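Local coordinates for protein 11S globulin subunit beta (Cucurbita maxima, PDB 2E9Q) that serves as a seed storage protein, a nutrient reservoir made as a precursor whose acidic and basic chains build a hexamer, at residues S81-L86 / A161-V166; R96-P101 / V138-V143; N342-M347 / F399-N404. All coordinates share one frame; numbering follows the deposited sequence.

Contact 1 (S81-L86 / A161-V166)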
ATOM      1  N   SER A  81     -11.064 -16.445  -5.163  1.00 46.33           N
ATOM      2  CA  SER A  81     -11.456 -15.042  -5.194  1.00 48.41           C
ATOM      3  C   SER A  81     -10.277 -14.072  -5.162  1.00 50.03           C
ATOM      4  O   SER A  81      -9.152 -14.439  -4.785  1.00 44.07           O
ATOM      5  CB  SER A  81     -12.423 -14.735  -4.043  1.00 40.58           C
ATOM      6  OG  SER A  81     -11.942 -15.231  -2.814  1.00 52.99           O
ATOM      7  N   ASN A  82     -10.560 -12.826  -5.545  1.00 43.01           N
ATOM      8  CA  ASN A  82      -9.561 -11.766  -5.613  1.00 41.07           C
ATOM      9  C   ASN A  82      -9.156 -11.218  -4.258  1.00 38.96           C
ATOM     10  O   ASN A  82      -8.294 -10.358  -4.174  1.00 44.31           O
ATOM     11  CB  ASN A  82     -10.086 -10.622  -6.487  1.00 43.86           C
ATOM     12  CG  ASN A  82     -11.337  -9.962  -5.906  1.00 48.81           C
ATOM     13  OD1 ASN A  82     -12.167 -10.617  -5.274  1.00 48.34           O
ATOM     14  ND2 ASN A  82     -11.481  -8.665  -6.138  1.00 44.20           N
ATOM     15  N   ALA A  83      -9.770 -11.720  -3.196  1.00 39.66           N
ATOM     16  CA  ALA A  83      -9.464 -11.245  -1.857  1.00 50.10           C
ATOM     17  C   ALA A  83      -9.140 -12.385  -0.899  1.00 45.72           C
ATOM     18  O   ALA A  83      -9.669 -13.483  -1.037  1.00 43.59           O
ATOM     19  CB  ALA A  83     -10.644 -10.435  -1.320  1.00 46.51           C
ATOM     20  N   PRO A  84      -8.257 -12.134   0.083  1.00 45.47           N
ATOM     21  CA  PRO A  84      -7.867 -13.143   1.075  1.00 36.21           C
ATOM     22  C   PRO A  84      -9.064 -13.371   2.003  1.00 43.18           C
ATOM     23  O   PRO A  84      -9.867 -12.450   2.239  1.00 34.16           O
ATOM     24  CB  PRO A  84      -6.723 -12.475   1.838  1.00 46.20           C
ATOM     25  CG  PRO A  84      -6.294 -11.337   0.963  1.00 49.48           C
ATOM     26  CD  PRO A  84      -7.568 -10.862   0.346  1.00 43.62           C
ATOM     27  N   LYS A  85      -9.164 -14.577   2.551  1.00 37.55           N
ATOM     28  CA  LYS A  85     -10.265 -14.906   3.437  1.00 36.44           C
ATOM     29  C   LYS A  85      -9.864 -15.685   4.672  1.00 41.84           C
ATOM     30  O   LYS A  85      -8.882 -16.440   4.680  1.00 43.83           O
ATOM     31  CB  LYS A  85     -11.314 -15.751   2.701  1.00 39.23           C
ATOM     32  CG  LYS A  85     -12.068 -15.056   1.587  1.00 41.38           C
ATOM     33  CD  LYS A  85     -12.868 -16.085   0.797  1.00 45.73           C
ATOM     34  CE  LYS A  85     -13.680 -15.442  -0.315  1.00 49.66           C
ATOM     35  NZ  LYS A  85     -14.589 -16.429  -0.967  1.00 44.12           N
ATOM     36  N   LEU A  86     -10.655 -15.494   5.712  1.00 33.25           N
ATOM     37  CA  LEU A  86     -10.502 -16.202   6.950  1.00 34.61           C
ATOM     38  C   LEU A  86     -11.888 -16.810   7.062  1.00 41.70           C
ATOM     39  O   LEU A  86     -12.881 -16.185   6.670  1.00 38.85           O
ATOM     40  CB  LEU A  86     -10.228 -15.244   8.098  1.00 38.50           C
ATOM     41  CG  LEU A  86      -8.837 -15.284   8.725  1.00 43.89           C
ATOM     42  CD1 LEU A  86      -7.768 -15.743   7.751  1.00 35.90           C
ATOM     43  CD2 LEU A  86      -8.549 -13.914   9.263  1.00 39.16           C
ATOM     44  N   ALA A 161     -13.910 -11.689   4.255  1.00 41.05           N
ATOM     45  CA  ALA A 161     -13.097 -11.341   3.100  1.00 39.63           C
ATOM     46  C   ALA A 161     -12.765  -9.867   3.161  1.00 40.30           C
ATOM     47  O   ALA A 161     -13.622  -9.035   3.476  1.00 44.17           O
ATOM     48  CB  ALA A 161     -13.848 -11.659   1.815  1.00 42.78           C
ATOM     49  N   ASP A 162     -11.515  -9.544   2.861  1.00 42.26           N
ATOM     50  CA  ASP A 162     -11.056  -8.166   2.892  1.00 42.14           C
ATOM     51  C   ASP A 162     -10.581  -7.744   1.510  1.00 48.20           C
ATOM     52  O   ASP A 162      -9.540  -8.206   1.029  1.00 41.10           O
ATOM     53  CB  ASP A 162      -9.936  -8.033   3.921  1.00 49.25           C
ATOM     54  CG  ASP A 162      -9.225  -6.704   3.851  1.00 55.78           C
ATOM     55  OD1 ASP A 162      -9.874  -5.663   3.589  1.00 56.04           O
ATOM     56  OD2 ASP A 162      -7.995  -6.707   4.080  1.00 71.76           O
ATOM     57  N   THR A 163     -11.358  -6.864   0.883  1.00 42.72           N
ATOM     58  CA  THR A 163     -11.078  -6.360  -0.459  1.00 36.43           C
ATOM     59  C   THR A 163     -10.039  -5.257  -0.490  1.00 44.42           C
ATOM     60  O   THR A 163      -9.454  -4.989  -1.529  1.00 53.42           O
ATOM     61  CB  THR A 163     -12.355  -5.835  -1.125  1.00 48.11           C
ATOM     62  OG1 THR A 163     -12.881  -4.747  -0.353  1.00 59.57           O
ATOM     63  CG2 THR A 163     -13.405  -6.935  -1.200  1.00 46.97           C
ATOM     64  N   ARG A 164      -9.818  -4.593   0.632  1.00 46.80           N
ATOM     65  CA  ARG A 164      -8.802  -3.553   0.657  1.00 55.68           C
ATOM     66  C   ARG A 164      -7.527  -4.224   1.142  1.00 56.66           C
ATOM     67  O   ARG A 164      -6.846  -3.745   2.046  1.00 64.90           O
ATOM     68  CB  ARG A 164      -9.195  -2.412   1.598  1.00 49.59           C
ATOM     69  CG  ARG A 164     -10.248  -1.479   1.022  1.00 71.72           C
ATOM     70  CD  ARG A 164     -10.410  -0.244   1.900  1.00 70.14           C
ATOM     71  NE  ARG A 164     -11.554   0.555   1.489  1.00 77.78           N
ATOM     72  CZ  ARG A 164     -11.633   1.221   0.341  1.00 82.60           C
ATOM     73  NH1 ARG A 164     -12.725   1.918   0.057  1.00 81.56           N
ATOM     74  NH2 ARG A 164     -10.618   1.202  -0.513  1.00 68.76           N
ATOM     75  N   ASN A 165      -7.231  -5.367   0.546  1.00 57.63           N
ATOM     76  CA  ASN A 165      -6.051  -6.113   0.919  1.00 50.43           C
ATOM     77  C   ASN A 165      -5.011  -5.947  -0.177  1.00 47.98           C
ATOM     78  O   ASN A 165      -5.341  -5.950  -1.366  1.00 41.39           O
ATOM     79  CB  ASN A 165      -6.400  -7.591   1.103  1.00 50.52           C
ATOM     80  CG  ASN A 165      -5.235  -8.406   1.644  1.00 50.88           C
ATOM     81  OD1 ASN A 165      -4.307  -8.757   0.914  1.00 49.30           O
ATOM     82  ND2 ASN A 165      -5.276  -8.697   2.936  1.00 53.49           N
ATOM     83  N   VAL A 166      -3.757  -5.795   0.236  1.00 46.41           N
ATOM     84  CA  VAL A 166      -2.659  -5.636  -0.708  1.00 52.81           C
ATOM     85  C   VAL A 166      -2.733  -6.670  -1.851  1.00 50.40           C
ATOM     86  O   VAL A 166      -2.418  -6.358  -3.004  1.00 48.17           O
ATOM     87  CB  VAL A 166      -1.295  -5.751   0.024  1.00 49.04           C
ATOM     88  CG1 VAL A 166      -1.137  -7.143   0.619  1.00 57.70           C
ATOM     89  CG2 VAL A 166      -0.157  -5.439  -0.936  1.00 56.51           C
TER

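Contact 2 (R96-P101 / V138-V143)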
ATOM      1  N   ARG A  96     -11.379 -30.179   3.750  1.00 48.29           N
ATOM      2  CA  ARG A  96     -11.174 -29.143   2.754  1.00 45.70           C
ATOM      3  C   ARG A  96      -9.993 -29.501   1.861  1.00 58.01           C
ATOM      4  O   ARG A  96      -9.131 -30.309   2.230  1.00 59.87           O
ATOM      5  CB  ARG A  96     -10.886 -27.811   3.449  1.00 42.99           C
ATOM      6  CG  ARG A  96      -9.578 -27.819   4.238  1.00 54.02           C
ATOM      7  CD  ARG A  96      -9.368 -26.597   5.141  1.00 52.85           C
ATOM      8  NE  ARG A  96      -9.399 -25.336   4.409  1.00 54.98           N
ATOM      9  CZ  ARG A  96      -8.553 -24.326   4.601  1.00 49.54           C
ATOM     10  NH1 ARG A  96      -7.586 -24.415   5.498  1.00 46.47           N
ATOM     11  NH2 ARG A  96      -8.697 -23.204   3.910  1.00 45.25           N
ATOM     12  N   GLY A  97      -9.960 -28.883   0.690  1.00 54.01           N
ATOM     13  CA  GLY A  97      -8.873 -29.091  -0.238  1.00 58.90           C
ATOM     14  C   GLY A  97      -8.447 -27.713  -0.709  1.00 60.55           C
ATOM     15  O   GLY A  97      -9.250 -26.980  -1.293  1.00 63.21           O
ATOM     16  N   ILE A  98      -7.203 -27.339  -0.444  1.00 46.59           N
ATOM     17  CA  ILE A  98      -6.721 -26.036  -0.860  1.00 53.91           C
ATOM     18  C   ILE A  98      -5.334 -26.131  -1.479  1.00 66.21           C
ATOM     19  O   ILE A  98      -4.326 -26.250  -0.783  1.00 69.21           O
ATOM     20  CB  ILE A  98      -6.725 -25.035   0.322  1.00 51.48           C
ATOM     21  CG1 ILE A  98      -6.139 -23.701  -0.129  1.00 50.57           C
ATOM     22  CG2 ILE A  98      -5.977 -25.610   1.509  1.00 58.59           C
ATOM     23  CD1 ILE A  98      -6.297 -22.581   0.891  1.00 59.49           C
ATOM     24  N   ALA A  99      -5.313 -26.052  -2.805  1.00 70.17           N
ATOM     25  CA  ALA A  99      -4.104 -26.155  -3.615  1.00 77.35           C
ATOM     26  C   ALA A  99      -2.874 -25.312  -3.262  1.00 76.29           C
ATOM     27  O   ALA A  99      -1.810 -25.864  -2.980  1.00 81.68           O
ATOM     28  CB  ALA A  99      -4.466 -25.920  -5.083  1.00 71.48           C
ATOM     29  N   ILE A 100      -3.024 -23.988  -3.284  1.00 68.84           N
ATOM     30  CA  ILE A 100      -1.931 -23.042  -3.036  1.00 75.78           C
ATOM     31  C   ILE A 100      -0.777 -23.284  -4.026  1.00 81.18           C
ATOM     32  O   ILE A 100       0.023 -24.212  -3.875  1.00 73.90           O
ATOM     33  CB  ILE A 100      -1.424 -23.043  -1.541  1.00 65.63           C
ATOM     34  CG1 ILE A 100       0.061 -22.673  -1.483  1.00 60.47           C
ATOM     35  CG2 ILE A 100      -1.710 -24.359  -0.860  1.00 73.89           C
ATOM     36  CD1 ILE A 100       0.377 -21.291  -1.993  1.00 73.95           C
ATOM     37  N   PRO A 101      -0.689 -22.424  -5.060  1.00 84.30           N
ATOM     38  CA  PRO A 101       0.282 -22.402  -6.159  1.00 81.88           C
ATOM     39  C   PRO A 101       1.739 -22.684  -5.826  1.00 85.32           C
ATOM     40  O   PRO A 101       2.250 -22.294  -4.772  1.00 83.36           O
ATOM     41  CB  PRO A 101       0.086 -21.016  -6.767  1.00 85.18           C
ATOM     42  CG  PRO A 101      -0.444 -20.202  -5.620  1.00 89.60           C
ATOM     43  CD  PRO A 101      -1.435 -21.154  -5.025  1.00 88.68           C
ATOM     44  N   VAL A 138      -7.679 -20.496   6.765  1.00 38.15           N
ATOM     45  CA  VAL A 138      -7.151 -19.414   5.958  1.00 37.37           C
ATOM     46  C   VAL A 138      -7.258 -19.773   4.480  1.00 42.20           C
ATOM     47  O   VAL A 138      -7.072 -20.928   4.098  1.00 37.88           O
ATOM     48  CB  VAL A 138      -5.663 -19.143   6.309  1.00 40.44           C
ATOM     49  CG1 VAL A 138      -5.060 -18.102   5.352  1.00 33.68           C
ATOM     50  CG2 VAL A 138      -5.558 -18.677   7.752  1.00 35.36           C
ATOM     51  N   VAL A 139      -7.572 -18.783   3.654  1.00 37.20           N
ATOM     52  CA  VAL A 139      -7.651 -18.998   2.221  1.00 32.17           C
ATOM     53  C   VAL A 139      -7.049 -17.775   1.543  1.00 39.71           C
ATOM     54  O   VAL A 139      -7.704 -16.741   1.426  1.00 42.03           O
ATOM     55  CB  VAL A 139      -9.105 -19.174   1.733  1.00 37.43           C
ATOM     56  CG1 VAL A 139      -9.112 -19.478   0.242  1.00 38.46           C
ATOM     57  CG2 VAL A 139      -9.786 -20.288   2.498  1.00 46.79           C
ATOM     58  N   PRO A 140      -5.779 -17.868   1.099  1.00 45.08           N
ATOM     59  CA  PRO A 140      -5.142 -16.722   0.436  1.00 37.98           C
ATOM     60  C   PRO A 140      -5.878 -16.373  -0.845  1.00 43.45           C
ATOM     61  O   PRO A 140      -6.595 -17.209  -1.409  1.00 40.52           O
ATOM     62  CB  PRO A 140      -3.723 -17.218   0.149  1.00 45.29           C
ATOM     63  CG  PRO A 140      -3.483 -18.238   1.226  1.00 46.44           C
ATOM     64  CD  PRO A 140      -4.819 -18.970   1.280  1.00 46.50           C
ATOM     65  N   ALA A 141      -5.685 -15.145  -1.308  1.00 39.02           N
ATOM     66  CA  ALA A 141      -6.314 -14.684  -2.531  1.00 37.56           C
ATOM     67  C   ALA A 141      -5.793 -15.455  -3.751  1.00 47.45           C
ATOM     68  O   ALA A 141      -4.607 -15.759  -3.839  1.00 40.11           O
ATOM     69  CB  ALA A 141      -6.055 -13.193  -2.708  1.00 38.31           C
ATOM     70  N   GLY A 142      -6.690 -15.752  -4.689  1.00 44.74           N
ATOM     71  CA  GLY A 142      -6.317 -16.472  -5.894  1.00 43.60           C
ATOM     72  C   GLY A 142      -6.217 -17.983  -5.733  1.00 43.89           C
ATOM     73  O   GLY A 142      -5.952 -18.708  -6.690  1.00 43.82           O
ATOM     74  N   VAL A 143      -6.438 -18.464  -4.522  1.00 42.43           N
ATOM     75  CA  VAL A 143      -6.354 -19.888  -4.254  1.00 47.82           C
ATOM     76  C   VAL A 143      -7.738 -20.527  -4.216  1.00 49.55           C
ATOM     77  O   VAL A 143      -8.624 -20.056  -3.499  1.00 50.58           O
ATOM     78  CB  VAL A 143      -5.652 -20.137  -2.904  1.00 45.02           C
ATOM     79  CG1 VAL A 143      -5.609 -21.614  -2.607  1.00 45.68           C
ATOM     80  CG2 VAL A 143      -4.252 -19.539  -2.937  1.00 45.08           C
TER

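Contact 3 (N342-M347 / F399-N404)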
ATOM      1  N   ASN A 342      -4.196  -0.541  15.398  1.00 40.54           N
ATOM      2  CA  ASN A 342      -3.770  -0.779  14.035  1.00 44.77           C
ATOM      3  C   ASN A 342      -4.698  -1.531  13.095  1.00 42.66           C
ATOM      4  O   ASN A 342      -4.256  -1.969  12.034  1.00 43.87           O
ATOM      5  CB  ASN A 342      -2.417  -1.478  14.063  1.00 43.95           C
ATOM      6  CG  ASN A 342      -2.495  -2.845  14.697  1.00 51.93           C
ATOM      7  OD1 ASN A 342      -3.368  -3.107  15.526  1.00 48.04           O
ATOM      8  ND2 ASN A 342      -1.577  -3.724  14.322  1.00 48.47           N
ATOM      9  N   SER A 343      -5.965  -1.709  13.459  1.00 38.42           N
ATOM     10  CA  SER A 343      -6.869  -2.377  12.528  1.00 42.26           C
ATOM     11  C   SER A 343      -8.343  -2.225  12.854  1.00 42.98           C
ATOM     12  O   SER A 343      -8.716  -1.743  13.926  1.00 40.94           O
ATOM     13  CB  SER A 343      -6.542  -3.867  12.418  1.00 43.27           C
ATOM     14  OG  SER A 343      -7.034  -4.579  13.530  1.00 45.82           O
ATOM     15  N   HIS A 344      -9.173  -2.617  11.894  1.00 34.45           N
ATOM     16  CA  HIS A 344     -10.608  -2.579  12.075  1.00 38.35           C
ATOM     17  C   HIS A 344     -10.913  -3.904  12.741  1.00 42.63           C
ATOM     18  O   HIS A 344     -10.119  -4.852  12.653  1.00 41.00           O
ATOM     19  CB  HIS A 344     -11.326  -2.502  10.727  1.00 35.39           C
ATOM     20  CG  HIS A 344     -10.964  -1.295   9.926  1.00 39.37           C
ATOM     21  ND1 HIS A 344     -11.300  -0.016  10.318  1.00 43.64           N
ATOM     22  CD2 HIS A 344     -10.282  -1.169   8.764  1.00 38.17           C
ATOM     23  CE1 HIS A 344     -10.838   0.846   9.429  1.00 40.75           C
ATOM     24  NE2 HIS A 344     -10.217   0.172   8.477  1.00 36.77           N
ATOM     25  N   SER A 345     -12.051  -3.985  13.407  1.00 38.77           N
ATOM     26  CA  SER A 345     -12.408  -5.213  14.077  1.00 36.59           C
ATOM     27  C   SER A 345     -13.833  -5.561  13.680  1.00 45.29           C
ATOM     28  O   SER A 345     -14.784  -4.882  14.078  1.00 43.76           O
ATOM     29  CB  SER A 345     -12.271  -5.020  15.591  1.00 38.90           C
ATOM     30  OG  SER A 345     -12.561  -6.217  16.295  1.00 53.36           O
ATOM     31  N   VAL A 346     -13.975  -6.614  12.886  1.00 40.23           N
ATOM     32  CA  VAL A 346     -15.283  -7.039  12.413  1.00 38.89           C
ATOM     33  C   VAL A 346     -15.826  -8.201  13.247  1.00 46.03           C
ATOM     34  O   VAL A 346     -15.484  -9.369  13.033  1.00 41.69           O
ATOM     35  CB  VAL A 346     -15.195  -7.416  10.921  1.00 37.30           C
ATOM     36  CG1 VAL A 346     -16.570  -7.629  10.339  1.00 36.66           C
ATOM     37  CG2 VAL A 346     -14.468  -6.312  10.163  1.00 38.25           C
ATOM     38  N   MET A 347     -16.691  -7.858  14.199  1.00 48.48           N
ATOM     39  CA  MET A 347     -17.280  -8.835  15.111  1.00 46.11           C
ATOM     40  C   MET A 347     -18.560  -9.541  14.680  1.00 43.86           C
ATOM     41  O   MET A 347     -19.569  -8.903  14.394  1.00 45.38           O
ATOM     42  CB  MET A 347     -17.533  -8.179  16.468  1.00 45.95           C
ATOM     43  CG  MET A 347     -18.285  -9.072  17.428  1.00 51.57           C
ATOM     44  SD  MET A 347     -18.527  -8.329  19.032  1.00 56.36           S
ATOM     45  CE  MET A 347     -16.937  -8.303  19.592  1.00 67.66           C
ATOM     46  N   PHE A 399     -12.862 -10.599  13.337  1.00 38.77           N
ATOM     47  CA  PHE A 399     -11.825 -10.583  12.313  1.00 41.70           C
ATOM     48  C   PHE A 399     -11.110  -9.233  12.286  1.00 44.63           C
ATOM     49  O   PHE A 399     -11.749  -8.180  12.391  1.00 39.16           O
ATOM     50  CB  PHE A 399     -12.426 -10.878  10.936  1.00 34.42           C
ATOM     51  CG  PHE A 399     -13.221 -12.141  10.891  1.00 38.10           C
ATOM     52  CD1 PHE A 399     -14.591 -12.128  11.144  1.00 39.27           C
ATOM     53  CD2 PHE A 399     -12.596 -13.360  10.614  1.00 38.48           C
ATOM     54  CE1 PHE A 399     -15.339 -13.312  11.120  1.00 38.04           C
ATOM     55  CE2 PHE A 399     -13.326 -14.552  10.588  1.00 34.41           C
ATOM     56  CZ  PHE A 399     -14.704 -14.529  10.841  1.00 41.31           C
ATOM     57  N   LYS A 400      -9.786  -9.286  12.146  1.00 39.92           N
ATOM     58  CA  LYS A 400      -8.938  -8.103  12.116  1.00 38.38           C
ATOM     59  C   LYS A 400      -8.347  -7.900  10.727  1.00 36.36           C
ATOM     60  O   LYS A 400      -7.970  -8.861  10.061  1.00 41.59           O
ATOM     61  CB  LYS A 400      -7.795  -8.258  13.125  1.00 39.39           C
ATOM     62  CG  LYS A 400      -8.238  -8.697  14.514  1.00 42.55           C
ATOM     63  CD  LYS A 400      -9.118  -7.667  15.211  1.00 40.59           C
ATOM     64  CE  LYS A 400      -9.542  -8.190  16.573  1.00 44.93           C
ATOM     65  NZ  LYS A 400     -10.337  -7.218  17.358  1.00 49.15           N
ATOM     66  N   THR A 401      -8.265  -6.645  10.299  1.00 36.31           N
ATOM     67  CA  THR A 401      -7.709  -6.309   8.997  1.00 36.44           C
ATOM     68  C   THR A 401      -6.208  -6.021   9.099  1.00 45.35           C
ATOM     69  O   THR A 401      -5.698  -5.104   8.456  1.00 43.10           O
ATOM     70  CB  THR A 401      -8.389  -5.074   8.421  1.00 35.58           C
ATOM     71  OG1 THR A 401      -8.248  -4.001   9.353  1.00 38.06           O
ATOM     72  CG2 THR A 401      -9.878  -5.342   8.173  1.00 35.19           C
ATOM     73  N   ASN A 402      -5.516  -6.788   9.936  1.00 40.81           N
ATOM     74  CA  ASN A 402      -4.073  -6.654  10.115  1.00 44.16           C
ATOM     75  C   ASN A 402      -3.573  -8.030  10.585  1.00 45.90           C
ATOM     76  O   ASN A 402      -4.336  -8.789  11.189  1.00 44.86           O
ATOM     77  CB  ASN A 402      -3.759  -5.598  11.176  1.00 40.72           C
ATOM     78  CG  ASN A 402      -2.350  -5.048  11.047  1.00 56.78           C
ATOM     79  OD1 ASN A 402      -2.106  -4.111  10.287  1.00 65.54           O
ATOM     80  ND2 ASN A 402      -1.411  -5.636  11.779  1.00 58.27           N
ATOM     81  N   ASP A 403      -2.313  -8.368  10.313  1.00 40.40           N
ATOM     82  CA  ASP A 403      -1.818  -9.671  10.752  1.00 43.39           C
ATOM     83  C   ASP A 403      -1.539  -9.691  12.247  1.00 46.25           C
ATOM     84  O   ASP A 403      -1.276 -10.744  12.820  1.00 51.22           O
ATOM     85  CB  ASP A 403      -0.561 -10.108   9.970  1.00 40.06           C
ATOM     86  CG  ASP A 403       0.658  -9.217  10.217  1.00 46.89           C
ATOM     87  OD1 ASP A 403       0.708  -8.447  11.195  1.00 46.07           O
ATOM     88  OD2 ASP A 403       1.604  -9.314   9.413  1.00 57.95           O
ATOM     89  N   ASN A 404      -1.624  -8.527  12.880  1.00 50.52           N
ATOM     90  CA  ASN A 404      -1.367  -8.432  14.313  1.00 59.93           C
ATOM     91  C   ASN A 404      -2.096  -7.266  15.004  1.00 57.03           C
ATOM     92  O   ASN A 404      -1.490  -6.231  15.304  1.00 54.25           O
ATOM     93  CB  ASN A 404       0.143  -8.309  14.548  1.00 58.48           C
ATOM     94  CG  ASN A 404       0.484  -8.124  16.008  1.00 73.89           C
ATOM     95  OD1 ASN A 404       0.055  -8.905  16.863  1.00 74.75           O
ATOM     96  ND2 ASN A 404       1.255  -7.085  16.309  1.00 75.20           N
TER

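Contact 1 (S81-L86 / A161-V166)
Ala161 faces Lys85 as a non-hydrogen-bonded antiparallel pair, its CB lying 3.8 Å from Lys85 CG before the extended lysine chain runs off. Ala161 CA-H also makes a CH...O contact with Pro84 O, which accepts a weak hydrogen bond from Asp162 N at 3.4 Å. Asp162 O in turn lies against carbon, with Ala83 CB at 3.4 Å and Pro84 CD equally close. Here the strand ends: Asp162 OD1, met from above its carboxylate plane, takes Arg164 N at 3.1 Å in an Asx turn. Thr163 keeps its CG2 near Ala83 CB while its hydroxyl bonds to Gly62 O. Asn165 comes back toward the first segment, CG anti to the backbone N (chi1 -174°), and crosses the Pro84 ring obliquely, with Asn165 CB 3.6 Å from Pro84 CD. The amide is held by Val320 O through ND2 and by Ala167 N through OD1. An alanine here would probably leave both of those backbone groups without their mate and open a gap beside the proline ring. At this buried end of neighbouring strands 85-91 and 155-162 in the N-terminal cupin domain, one weak backbone bond and carbon packing join the segments, while Thr163 and Asn165 spend their polar ends elsewhere.

Contact 2 (R96-P101 / V138-V143)
Arg96 and Val139 run alongside each other with opposite sense, and the edge of the guanidinium meets the backbone of Val138. Arg96 NH2 gives a nearly straight bond of 2.8 Å to Val138 O (170° at the hydrogen); the oxygen lies in the guanidinium plane, whereas the donor sits well above the carbonyl plane. The same NH2 has Val139 CG2 beside it at 3.4 Å. Ile98 CG2 rests over the centre of one guanidinium face, 4.2 Å above the plane, and a further bond from Arg96 NH1 to Leu286 O helps fix the group's rotation. The other branch of Ile98 heads toward segment 138-143: CG1 is anti to the backbone N (chi1 177°), and CD1 reaches Pro140 CD at 3.9 Å and Val139 CG1 at 4.2 Å. The two segments belong to different sheets of the cupin beta-barrel, strand 93-98 to one and strand 135-139 to the other, and these side chains pack between them. A type II turn from Pro140 to Val143, with Gly142 at a positive phi, carries the chain across. Val143 meets Ile98 at about a right angle, tightly, CG1 to CG1 at 3.3 Å. The Val143 side chain lies oblique to the Pro101 ring, its CG2 3.9 Å from Pro101 CD. At the turn itself, Gly142 O bonds to Tyr339 OH of the second subunit, and Pro101 packs on Asn408 of that subunit.

Contact 3 (N342-M347 / F399-N404)
Segments 342-347 and 399-404 run antiparallel, Val346 and Phe399 forming a hydrogen-bonded pair (Val346 N to Phe399 O 2.8 Å, Phe399 N to Val346 O 2.9 Å) and Ser345 and Lys400 the non-hydrogen-bonded pair next to it. On the face of Ser345 and Lys400, the lysine bends at CD (chi2 -65°) and then extends, bringing Lys400 NZ to donate to Ser345 OG at 2.7 Å; Glu325 offers NZ a long, weak ion pair. The Ser345 side chain is about 6 Å from that of Lys387, assigned to magnesium binding. On the other face, Phe399 turns its ring edge to Val346 O, with CD1 3.5 Å away. Past the ladder a weak backbone bond, Thr401 N to His344 O, continues the pairing, and side chains join in. Thr401 OG1 takes His344 N at 3.0 Å in a fairly straight bond, and also bonds to Gln169 OE1 of the third subunit, whose Gln169 O meets His344 NE2. Ser343 OG donates to His344 O, while Ser343 CB lies 3.5 Å from Asn402 CB. Asn342 closes the end: ND2 points straight at Asn404 O (2.7 Å, 176°), which lies in the amide plane, and OD1 receives Ile406 N. Strand 345-350 is flanked by strands 393-400 and 376-379 in the C-terminal cupin sheet. Across from Val346 and Phe399 stand strands 63-70 and 155-162 of the N-terminal domain, where the Phe399 and Phe160 rings meet with nearly parallel planes.

How the contacts relate
Along the chain, contact 2 is nested inside the loop closed by contact 1, and contact 3 follows in the second cupin range. Contacts 1 and 2 have centres 12 Å apart; contact 2 reaches the sheet of contact 1 through strand 135-139, neighbour of 85-91, while its strand 93-98 is in the second sheet. Ser81 O to Gly142 N and Lys85 N to Val139 O, both 2.8 Å, are probable hydrogen bonds between them. Contact 3, centred 13 Å from contact 1 and 21 Å from contact 2, touches contact 1 through Leu86 CB and Phe399 CD2 at 3.9 Å. Two cupin domains thus meet within one subunit, and all three contacts have residues against another subunit.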